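Local atomic coordinates of carbonic anhydrase (Porphyridium purpureum, PDB entry 1DDZ), a protein that probably catalyses the reversible hydration of carbon dioxide to hydrogencarbonate and a proton, as a zinc-dependent carbonic anhydrase of the beta class. Residues D12-F17 against Q441-C446; I18-K23 against G479-A484; S111-A116 against T194-D199; V117-V122 against S397-I402. All coordinates share one frame; numbering follows the deposited sequence.

Interaction 1 (D12-F17 against Q441-C446); sequences DLEKKF and QMHNVC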
# COMPACT_ATOMS: atom_id res chain seq x y z
N ASP A 12 -25.16 1.29 14.32
CA ASP A 12 -26.24 1.06 13.39
C ASP A 12 -25.76 0.32 12.16
O ASP A 12 -26.48 -0.54 11.65
CB ASP A 12 -26.86 2.38 12.99
CG ASP A 12 -27.55 3.07 14.14
OD1 ASP A 12 -27.76 2.42 15.20
OD2 ASP A 12 -27.88 4.26 13.99
N LEU A 13 -24.54 0.62 11.70
CA LEU A 13 -24.00 -0.08 10.54
C LEU A 13 -23.90 -1.57 10.87
O LEU A 13 -24.33 -2.41 10.09
CB LEU A 13 -22.61 0.43 10.18
CG LEU A 13 -22.29 0.70 8.71
CD1 LEU A 13 -20.81 0.49 8.50
CD2 LEU A 13 -23.08 -0.17 7.79
N GLU A 14 -23.32 -1.87 12.02
CA GLU A 14 -23.16 -3.25 12.49
C GLU A 14 -24.50 -4.00 12.55
O GLU A 14 -24.61 -5.12 12.06
CB GLU A 14 -22.47 -3.27 13.87
CG GLU A 14 -20.94 -3.48 13.79
CD GLU A 14 -20.12 -2.72 14.85
OE1 GLU A 14 -18.89 -2.57 14.62
OE2 GLU A 14 -20.68 -2.29 15.89
N LYS A 15 -25.52 -3.35 13.09
CA LYS A 15 -26.84 -3.96 13.19
C LYS A 15 -27.36 -4.23 11.80
O LYS A 15 -27.83 -5.33 11.49
CB LYS A 15 -27.81 -3.04 13.92
CG LYS A 15 -27.47 -2.83 15.38
CD LYS A 15 -28.49 -1.90 15.98
CE LYS A 15 -28.17 -1.59 17.43
NZ LYS A 15 -29.11 -0.52 17.90
N LYS A 16 -27.27 -3.22 10.94
CA LYS A 16 -27.69 -3.34 9.57
C LYS A 16 -27.07 -4.56 8.89
O LYS A 16 -27.76 -5.33 8.22
CB LYS A 16 -27.33 -2.08 8.80
CG LYS A 16 -27.69 -2.15 7.33
CD LYS A 16 -29.18 -2.33 7.19
CE LYS A 16 -29.61 -2.48 5.74
NZ LYS A 16 -31.08 -2.28 5.57
N PHE A 17 -25.77 -4.77 9.06
CA PHE A 17 -25.18 -5.91 8.39
C PHE A 17 -25.57 -7.27 8.95
O PHE A 17 -25.74 -8.20 8.18
CB PHE A 17 -23.69 -5.74 8.13
CG PHE A 17 -23.40 -4.97 6.86
CD1 PHE A 17 -23.17 -5.64 5.66
CD2 PHE A 17 -23.49 -3.59 6.83
CE1 PHE A 17 -23.04 -4.94 4.47
CE2 PHE A 17 -23.36 -2.89 5.64
CZ PHE A 17 -23.14 -3.56 4.46
N GLN A 441 -17.37 -6.99 1.97
CA GLN A 441 -16.75 -5.86 1.26
C GLN A 441 -17.66 -4.64 1.24
O GLN A 441 -17.19 -3.52 1.34
CB GLN A 441 -16.29 -6.26 -0.15
CG GLN A 441 -15.33 -7.45 -0.16
CD GLN A 441 -14.26 -7.36 0.91
OE1 GLN A 441 -13.55 -6.37 1.01
NE2 GLN A 441 -14.13 -8.40 1.71
N MET A 442 -18.97 -4.87 1.16
CA MET A 442 -19.95 -3.78 1.20
C MET A 442 -19.83 -3.11 2.57
O MET A 442 -19.89 -1.89 2.70
CB MET A 442 -21.35 -4.31 1.14
CG MET A 442 -21.88 -4.71 -0.19
SD MET A 442 -23.45 -5.55 0.17
CE MET A 442 -24.43 -4.23 0.66
N HIS A 443 -19.75 -3.94 3.61
CA HIS A 443 -19.63 -3.46 4.97
C HIS A 443 -18.45 -2.50 5.02
O HIS A 443 -18.62 -1.37 5.45
CB HIS A 443 -19.43 -4.62 5.94
CG HIS A 443 -19.70 -4.26 7.38
ND1 HIS A 443 -19.99 -5.20 8.34
CD2 HIS A 443 -19.71 -3.06 8.01
CE1 HIS A 443 -20.15 -4.60 9.51
NE2 HIS A 443 -19.98 -3.30 9.34
N ASN A 444 -17.30 -2.95 4.52
CA ASN A 444 -16.08 -2.15 4.47
C ASN A 444 -16.27 -0.81 3.76
O ASN A 444 -15.82 0.21 4.26
CB ASN A 444 -14.94 -2.93 3.82
CG ASN A 444 -14.45 -4.08 4.65
OD1 ASN A 444 -14.94 -4.29 5.76
ND2 ASN A 444 -13.47 -4.82 4.14
N VAL A 445 -16.94 -0.76 2.61
CA VAL A 445 -17.10 0.55 1.98
C VAL A 445 -18.02 1.44 2.80
O VAL A 445 -17.81 2.64 2.86
CB VAL A 445 -17.46 0.53 0.42
CG1 VAL A 445 -17.39 -0.84 -0.16
CG2 VAL A 445 -18.75 1.21 0.11
N CYS A 446 -19.00 0.84 3.47
CA CYS A 446 -19.93 1.60 4.31
C CYS A 446 -19.22 2.19 5.52
O CYS A 446 -19.55 3.29 5.99
CB CYS A 446 -21.06 0.69 4.79
SG CYS A 446 -22.25 0.25 3.50
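Phe17 and His443 lay their rings over each other in an offset stack, the planes only 10° apart and the centroids separated by 4.4 Å. The overlap is partial. Over one face of the imidazole sits Phe17 CG, displaced toward the rim, while the phenyl face receives the base of the histidine: His443 CA stands above it, and His443 CB lies 3.9 Å from the Phe17 ring centroid, almost on the ring normal. His443 CG, anti to the backbone N (chi1 -163°), is carried over the phenylalanine to 3.8 Å from Phe17 CG. At the phenyl edge, near the ring plane, are Met442 CB, 3.8 Å from Phe17 CE1, and the sulfur of Cys446, with SG 4.0 Å from CE2 of Phe17, a sulfur-aromatic contact at the rim. The imidazole edge is met by Leu13, whose CD1 comes within 3.7 Å of His443 CD2; the other methyl, Leu13 CD2, rests on Cys446 CB at the same distance.

Glu14 grazes the imidazole, but its carboxylate is engaged by Ser11 N and by a salt bridge to Arg410 of the second subunit. Arg414 of that subunit also packs on His443. The whole is a buried, nearly antiparallel helix pair, with segment axes 10.9 Å apart, in which the N-terminal helix 12-25 covers helix 426-447 of the second carbonic anhydrase region through an aromatic stack fringed by aliphatic and sulfur groups.

Interaction 2 (I18-K23 against G479-A484); sequences IELEAK and GVVAKA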
# COMPACT_ATOMS: atom_id res chain seq x y z
N ILE A 18 -25.85 -7.34 10.25
CA ILE A 18 -26.29 -8.58 10.87
C ILE A 18 -27.62 -8.94 10.20
O ILE A 18 -27.85 -10.08 9.82
CB ILE A 18 -26.49 -8.40 12.37
CG1 ILE A 18 -25.14 -8.38 13.08
CG2 ILE A 18 -27.35 -9.53 12.93
CD1 ILE A 18 -25.21 -7.87 14.50
N GLU A 19 -28.44 -7.93 9.96
CA GLU A 19 -29.73 -8.09 9.30
C GLU A 19 -29.55 -8.56 7.84
O GLU A 19 -30.25 -9.45 7.37
CB GLU A 19 -30.42 -6.74 9.33
CG GLU A 19 -31.91 -6.75 9.28
CD GLU A 19 -32.47 -5.40 9.72
OE1 GLU A 19 -33.21 -4.77 8.93
OE2 GLU A 19 -32.17 -4.97 10.86
N LEU A 20 -28.58 -7.97 7.13
CA LEU A 20 -28.31 -8.35 5.75
C LEU A 20 -27.75 -9.77 5.66
O LEU A 20 -28.03 -10.51 4.74
CB LEU A 20 -27.33 -7.35 5.12
CG LEU A 20 -27.88 -5.96 4.83
CD1 LEU A 20 -26.80 -5.13 4.17
CD2 LEU A 20 -29.10 -6.07 3.94
N GLU A 21 -26.95 -10.15 6.62
CA GLU A 21 -26.39 -11.49 6.61
C GLU A 21 -27.50 -12.54 6.75
O GLU A 21 -27.49 -13.57 6.06
CB GLU A 21 -25.36 -11.66 7.72
CG GLU A 21 -24.71 -12.99 7.66
CD GLU A 21 -23.77 -13.21 8.80
OE1 GLU A 21 -23.86 -14.30 9.41
OE2 GLU A 21 -22.94 -12.30 9.07
N ALA A 22 -28.45 -12.28 7.64
CA ALA A 22 -29.59 -13.18 7.85
C ALA A 22 -30.38 -13.33 6.55
O ALA A 22 -30.74 -14.43 6.12
CB ALA A 22 -30.48 -12.64 8.95
N LYS A 23 -30.61 -12.21 5.89
CA LYS A 23 -31.34 -12.22 4.63
C LYS A 23 -30.61 -13.06 3.58
O LYS A 23 -31.22 -13.83 2.85
CB LYS A 23 -31.59 -10.78 4.15
CG LYS A 23 -32.22 -10.68 2.78
CD LYS A 23 -32.50 -9.23 2.39
CE LYS A 23 -32.62 -9.08 0.87
NZ LYS A 23 -31.31 -9.39 0.20
N GLY A 479 -27.61 -7.32 -0.92
CA GLY A 479 -28.00 -6.34 0.06
C GLY A 479 -27.75 -4.93 -0.44
O GLY A 479 -27.03 -4.72 -1.42
N VAL A 480 -28.39 -3.95 0.19
CA VAL A 480 -28.22 -2.56 -0.18
C VAL A 480 -28.31 -1.78 1.12
O VAL A 480 -28.97 -2.23 2.06
CB VAL A 480 -29.30 -2.12 -1.16
CG1 VAL A 480 -30.64 -2.07 -0.48
CG2 VAL A 480 -28.94 -0.78 -1.76
N VAL A 481 -27.54 -0.70 1.24
CA VAL A 481 -27.55 0.13 2.45
C VAL A 481 -27.62 1.56 1.97
O VAL A 481 -26.78 2.02 1.18
CB VAL A 481 -26.26 -0.00 3.28
CG1 VAL A 481 -26.36 0.86 4.53
CG2 VAL A 481 -25.99 -1.42 3.67
N ALA A 482 -28.64 2.28 2.41
CA ALA A 482 -28.82 3.68 2.02
C ALA A 482 -28.19 4.63 3.02
O ALA A 482 -27.92 5.77 2.68
CB ALA A 482 -30.29 4.00 1.85
N LYS A 483 -28.05 4.21 4.26
CA LYS A 483 -27.44 5.06 5.27
C LYS A 483 -27.45 4.31 6.58
O LYS A 483 -28.46 3.73 6.95
CB LYS A 483 -28.21 6.36 5.43
CG LYS A 483 -27.45 7.45 6.16
CD LYS A 483 -28.32 8.68 6.36
CE LYS A 483 -27.50 9.86 6.85
NZ LYS A 483 -28.35 11.02 7.23
N ALA A 484 -26.33 4.34 7.28
CA ALA A 484 -26.18 3.66 8.55
C ALA A 484 -24.95 4.22 9.26
O ALA A 484 -23.81 4.11 8.78
CB ALA A 484 -26.04 2.15 8.32
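Leu20 bridges the helix and the strand by sending its two methyls to different parts of the backbone and side chains of 479-481. Its CG lies beside the backbone N, anti to the carbonyl carbon (chi1 -71°), and CD1 continues anti to CA (chi2 -178°), the common extended leucine shape. CD1 thereby meets Val481 CG2 at 3.8 Å and passes 4.2 Å from the carbonyl oxygen of Val480, whereas CD2 rests against Gly479 CA at 4.0 Å. In Val481, CG1 is anti to the backbone N and CG2 is the branch that touches the leucine.

Gly479 has positive phi, and at its backbone angles a CB would be jammed against the carbonyl O of the preceding residue, which by itself calls for glycine; a CB would also point toward the helix and crowd Leu20 CD1. At the margin, Lys23 runs extended as far as CE and then bends, bringing NZ to 4.4 Å from Gly479 N. That is mere proximity of two donors, and Gly479 N is bonded to Asp477 OD1.

No hydrogen bond crosses between the segments; the contact is made by aliphatic carbons. Helix 12-25 here lies nearly antiparallel to strand 476-481, an outermost strand within the chain, which is paired antiparallel with strand 462-468. Trp455 of helix 449-456 packs on Val481 as well, so Val481 is touched by both helix 12-25 and helix 449-456.

Interaction 3 (S111-A116 against T194-D199); sequences SVLQYA and TSIVQD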
# COMPACT_ATOMS: atom_id res chain seq x y z
N SER A 111 -0.60 -7.92 -6.65
CA SER A 111 -1.37 -9.17 -6.54
C SER A 111 -2.12 -9.52 -7.85
O SER A 111 -2.18 -10.69 -8.23
CB SER A 111 -2.26 -9.17 -5.29
OG SER A 111 -3.26 -8.16 -5.32
N VAL A 112 -2.63 -8.52 -8.58
CA VAL A 112 -3.28 -8.79 -9.87
C VAL A 112 -2.22 -9.26 -10.89
O VAL A 112 -2.43 -10.21 -11.66
CB VAL A 112 -4.02 -7.55 -10.42
CG1 VAL A 112 -4.36 -7.75 -11.89
CG2 VAL A 112 -5.30 -7.34 -9.67
N LEU A 113 -1.07 -8.60 -10.88
CA LEU A 113 0.07 -8.95 -11.74
C LEU A 113 0.54 -10.41 -11.50
O LEU A 113 0.67 -11.18 -12.44
CB LEU A 113 1.26 -8.02 -11.45
CG LEU A 113 2.19 -7.50 -12.55
CD1 LEU A 113 3.60 -7.23 -11.96
CD2 LEU A 113 2.25 -8.41 -13.74
N GLN A 114 0.83 -10.74 -10.24
CA GLN A 114 1.29 -12.06 -9.90
C GLN A 114 0.25 -13.13 -10.24
O GLN A 114 0.60 -14.19 -10.74
CB GLN A 114 1.70 -12.13 -8.44
CG GLN A 114 2.42 -13.45 -8.14
CD GLN A 114 3.11 -13.46 -6.81
OE1 GLN A 114 2.51 -13.18 -5.78
NE2 GLN A 114 4.40 -13.80 -6.82
N TYR A 115 -1.02 -12.83 -10.00
CA TYR A 115 -2.08 -13.78 -10.32
C TYR A 115 -2.08 -14.01 -11.84
O TYR A 115 -2.02 -15.14 -12.30
CB TYR A 115 -3.45 -13.25 -9.86
CG TYR A 115 -4.57 -14.24 -10.00
CD1 TYR A 115 -4.79 -15.22 -9.03
CD2 TYR A 115 -5.43 -14.21 -11.10
CE1 TYR A 115 -5.84 -16.14 -9.14
CE2 TYR A 115 -6.48 -15.12 -11.23
CZ TYR A 115 -6.69 -16.08 -10.24
OH TYR A 115 -7.73 -16.99 -10.35
N ALA A 116 -2.09 -12.92 -12.60
CA ALA A 116 -2.07 -12.99 -14.06
C ALA A 116 -0.85 -13.76 -14.59
O ALA A 116 -0.98 -14.62 -15.47
CB ALA A 116 -2.09 -11.57 -14.67
N THR A 194 9.06 -5.04 -11.69
CA THR A 194 8.53 -5.83 -10.56
C THR A 194 9.30 -7.13 -10.41
O THR A 194 9.81 -7.68 -11.41
CB THR A 194 7.05 -6.23 -10.75
OG1 THR A 194 6.93 -7.05 -11.91
CG2 THR A 194 6.14 -4.99 -10.86
N SER A 195 9.33 -7.66 -9.19
CA SER A 195 10.00 -8.94 -8.94
C SER A 195 9.33 -10.03 -9.80
O SER A 195 9.97 -10.90 -10.36
CB SER A 195 9.90 -9.28 -7.45
OG SER A 195 8.56 -9.18 -6.98
N ILE A 196 8.02 -9.89 -9.97
CA ILE A 196 7.20 -10.82 -10.74
C ILE A 196 7.67 -10.94 -12.20
O ILE A 196 7.96 -12.03 -12.68
CB ILE A 196 5.71 -10.39 -10.67
CG1 ILE A 196 5.25 -10.38 -9.21
CG2 ILE A 196 4.86 -11.27 -11.55
CD1 ILE A 196 4.16 -9.40 -8.92
N VAL A 197 7.75 -9.81 -12.91
CA VAL A 197 8.20 -9.84 -14.29
C VAL A 197 9.71 -10.13 -14.40
O VAL A 197 10.14 -10.81 -15.35
CB VAL A 197 7.82 -8.56 -15.02
CG1 VAL A 197 8.32 -8.59 -16.45
CG2 VAL A 197 6.31 -8.39 -15.01
N GLN A 198 10.51 -9.68 -13.43
CA GLN A 198 11.94 -10.00 -13.46
C GLN A 198 12.16 -11.52 -13.25
O GLN A 198 12.91 -12.15 -13.98
CB GLN A 198 12.72 -9.19 -12.42
CG GLN A 198 12.90 -7.72 -12.81
CD GLN A 198 13.72 -7.52 -14.10
OE1 GLN A 198 14.90 -7.81 -14.14
NE2 GLN A 198 13.10 -6.97 -15.13
N ASP A 199 11.42 -12.11 -12.31
CA ASP A 199 11.54 -13.54 -12.07
C ASP A 199 11.11 -14.34 -13.30
O ASP A 199 11.81 -15.21 -13.76
CB ASP A 199 10.68 -13.96 -10.88
CG ASP A 199 11.24 -13.50 -9.57
OD1 ASP A 199 12.46 -13.25 -9.47
OD2 ASP A 199 10.44 -13.40 -8.62
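Leu113 and Thr194 point at each other tip to tip between two helices of the alpha/beta fold that run nearly parallel, their segment axes 10.0 Å apart and inclined by 25°. Both belong to crossover connections: helix 107-119 leads into strand 124-130, and helix 195-202 leads into the adjacent parallel strand 208-214.

Leu113 makes its contacts mainly through CD1, and Ile196 has an almost equal share of the buried surface. CD1 of Leu113 touches Thr194 on both branches, lying 3.6 Å from CG2 and closer still to the hydroxyl oxygen, and it also meets Ile196 CD1 at 3.8 Å. Val197 CG2 approaches the same methyl less closely. From the second helix Ile196 answers, its CG1 lying beside the backbone N (chi1 -60°). Its terminal CD1 reaches across to rest 3.7 Å from Gln114 CB, touching both Leu113 CD1 and the start of the glutamine. Gln114 CG is anti to the backbone N and the chain is extended beyond it; OE1 accepts from the backbone N atoms of both Leu401 and Ile402, so two backbone N-H groups grip it. Leu70 of strand 69-74 packs on Leu113 from the sheet, and Ser195 is bonded to Asn150 of the second subunit.

No hydrogen bond joins the two segments. Thr194 is instead the N-cap of helix 195-202, its hydroxyl also bonded to Val191 O: Thr194 OG1, which Leu113 CD1 touches at 3.3 Å, accepts from Val197 N at 3.0 Å, nearly straight at 171°.

Interaction 4 (V117-V122 against S397-I402); sequences VQYLKV and SRLGLI
Tyr119, with Gln118 before it, supplies the apolar part of this contact, meeting Leu399 and Ile402. The ring edge receives Ile402: CG2, set between the backbone N and the carbonyl carbon of its own residue, lies near the ring plane at 3.6 Å from Tyr119 CE1. Leu399 comes at the same ring carbon obliquely, its CD1 also 3.6 Å from Tyr119 CE1, as the two side chains slide past each other in opposite directions. That methyl serves twice, since Leu399 CD1 packs against Gln118 CB at 3.6 Å. Tyr115, one helical turn earlier, stacks on the Tyr119 ring.

The polar part is indirect. Tyr119 OH and Ser397 OG are not hydrogen-bonded to each other, and the local geometry between these two side chains is doubtful. Each hydroxyl is bonded to Asp403 instead, Tyr119 OH to OD1 and Ser397 OG to OD2, and OD2 also takes Leu399 N. Arg398 turns from the contact and forms salt bridges with Asp453 and Asp456 of the second subunit.

The tyrosine side chain is about 8 Å from that of Asp330, a ligand of the second zinc, and the side chain of Ile402 is about 10 Å from a bound zinc ion. Chemically, Gln118 and Tyr119 of helix 107-119 are joined to the 397-402 loop by carbon contacts, most of them at the tyrosine ring, while a single carboxylate, gripped at both oxygens, ties the tyrosine hydroxyl to that loop.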
# COMPACT_ATOMS: atom_id res chain seq x y z
N VAL A 117 0.32 -13.48 -14.04
CA VAL A 117 1.55 -14.13 -14.48
C VAL A 117 1.78 -15.57 -13.98
O VAL A 117 2.11 -16.45 -14.77
CB VAL A 117 2.79 -13.24 -14.16
CG1 VAL A 117 4.09 -13.95 -14.55
CG2 VAL A 117 2.67 -11.88 -14.89
N GLN A 118 1.63 -15.79 -12.68
CA GLN A 118 1.84 -17.12 -12.13
C GLN A 118 0.61 -18.02 -12.17
O GLN A 118 0.73 -19.20 -12.47
CB GLN A 118 2.36 -17.06 -10.68
CG GLN A 118 3.88 -16.98 -10.50
CD GLN A 118 4.33 -15.56 -10.19
OE1 GLN A 118 3.71 -14.60 -10.64
NE2 GLN A 118 5.37 -15.42 -9.37
N TYR A 119 -0.55 -17.51 -11.81
CA TYR A 119 -1.74 -18.35 -11.84
C TYR A 119 -2.23 -18.53 -13.28
O TYR A 119 -2.30 -19.64 -13.78
CB TYR A 119 -2.86 -17.76 -10.97
CG TYR A 119 -2.78 -18.06 -9.47
CD1 TYR A 119 -1.98 -17.31 -8.62
CD2 TYR A 119 -3.53 -19.11 -8.91
CE1 TYR A 119 -1.91 -17.59 -7.23
CE2 TYR A 119 -3.46 -19.41 -7.51
CZ TYR A 119 -2.64 -18.65 -6.67
OH TYR A 119 -2.40 -18.91 -5.32
N LEU A 120 -2.53 -17.43 -13.96
CA LEU A 120 -3.06 -17.50 -15.32
C LEU A 120 -2.06 -17.72 -16.45
O LEU A 120 -2.45 -18.08 -17.56
CB LEU A 120 -3.91 -16.26 -15.62
CG LEU A 120 -5.06 -16.04 -14.63
CD1 LEU A 120 -5.90 -14.85 -15.03
CD2 LEU A 120 -5.92 -17.29 -14.60
N LYS A 121 -0.78 -17.53 -16.18
CA LYS A 121 0.22 -17.71 -17.24
C LYS A 121 -0.12 -16.80 -18.42
O LYS A 121 -0.10 -17.21 -19.58
CB LYS A 121 0.31 -19.17 -17.65
CG LYS A 121 0.78 -20.09 -16.53
CD LYS A 121 2.07 -19.55 -15.99
CE LYS A 121 2.62 -20.38 -14.84
NZ LYS A 121 3.94 -19.80 -14.42
N VAL A 122 -0.43 -15.55 -18.11
CA VAL A 122 -0.76 -14.54 -19.10
C VAL A 122 0.49 -14.31 -19.98
O VAL A 122 1.60 -14.32 -19.49
CB VAL A 122 -1.22 -13.25 -18.35
CG1 VAL A 122 -0.14 -12.22 -18.30
CG2 VAL A 122 -2.48 -12.73 -18.91
N SER A 397 -0.99 -22.16 -2.21
CA SER A 397 0.06 -21.39 -2.89
C SER A 397 0.79 -20.41 -1.96
O SER A 397 0.18 -19.75 -1.13
CB SER A 397 -0.55 -20.66 -4.10
OG SER A 397 0.43 -19.95 -4.84
N ARG A 398 2.10 -20.28 -2.12
CA ARG A 398 2.85 -19.36 -1.24
C ARG A 398 3.44 -18.11 -1.93
O ARG A 398 4.50 -17.63 -1.53
CB ARG A 398 3.94 -20.13 -0.51
CG ARG A 398 3.43 -21.27 0.33
CD ARG A 398 2.68 -20.77 1.54
NE ARG A 398 2.08 -21.86 2.30
CZ ARG A 398 2.76 -22.81 2.91
NH1 ARG A 398 4.09 -22.81 2.87
NH2 ARG A 398 2.12 -23.78 3.56
N LEU A 399 2.78 -17.63 -2.97
CA LEU A 399 3.23 -16.46 -3.71
C LEU A 399 3.12 -15.20 -2.85
O LEU A 399 2.02 -14.78 -2.45
CB LEU A 399 2.44 -16.32 -5.01
CG LEU A 399 2.53 -17.56 -5.90
CD1 LEU A 399 1.70 -17.42 -7.19
CD2 LEU A 399 3.98 -17.86 -6.20
N GLY A 400 4.28 -14.58 -2.63
CA GLY A 400 4.41 -13.39 -1.80
C GLY A 400 3.43 -12.26 -1.95
O GLY A 400 3.07 -11.62 -0.96
N LEU A 401 2.98 -11.98 -3.16
CA LEU A 401 2.06 -10.87 -3.31
C LEU A 401 0.60 -11.28 -3.40
O LEU A 401 -0.23 -10.79 -2.64
CB LEU A 401 2.50 -9.98 -4.48
CG LEU A 401 3.95 -9.60 -4.17
CD1 LEU A 401 4.85 -9.84 -5.34
CD2 LEU A 401 4.08 -8.20 -3.65
N ILE A 402 0.28 -12.22 -4.28
CA ILE A 402 -1.09 -12.63 -4.45
C ILE A 402 -1.62 -13.40 -3.25
O ILE A 402 -2.71 -13.10 -2.77
CB ILE A 402 -1.29 -13.43 -5.76
CG1 ILE A 402 -2.76 -13.80 -5.93
CG2 ILE A 402 -0.42 -14.68 -5.80
CD1 ILE A 402 -3.66 -12.65 -6.07

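Two neighbouring pairs emerge. Interactions 1 and 2 share helix 12-25 and touch through Phe17 and Val481, so the N-terminal helix is fastened in succession to helix 426-447 and to strand 476-481. Interactions 3 and 4 likewise share helix 107-119, and both of these lie more than 30 Å from the first pair, centre to centre. No hydrogen bond crosses any of the four. Interactions 1, 2 and 3 are buried; their chemistry runs from ring stacking in 1 to aliphatic packing in 2 and 3. Interaction 4 is a surface contact and joins segments of the two carbonic anhydrase regions, with polar groups at its margin. All except interaction 2 also touch the second subunit.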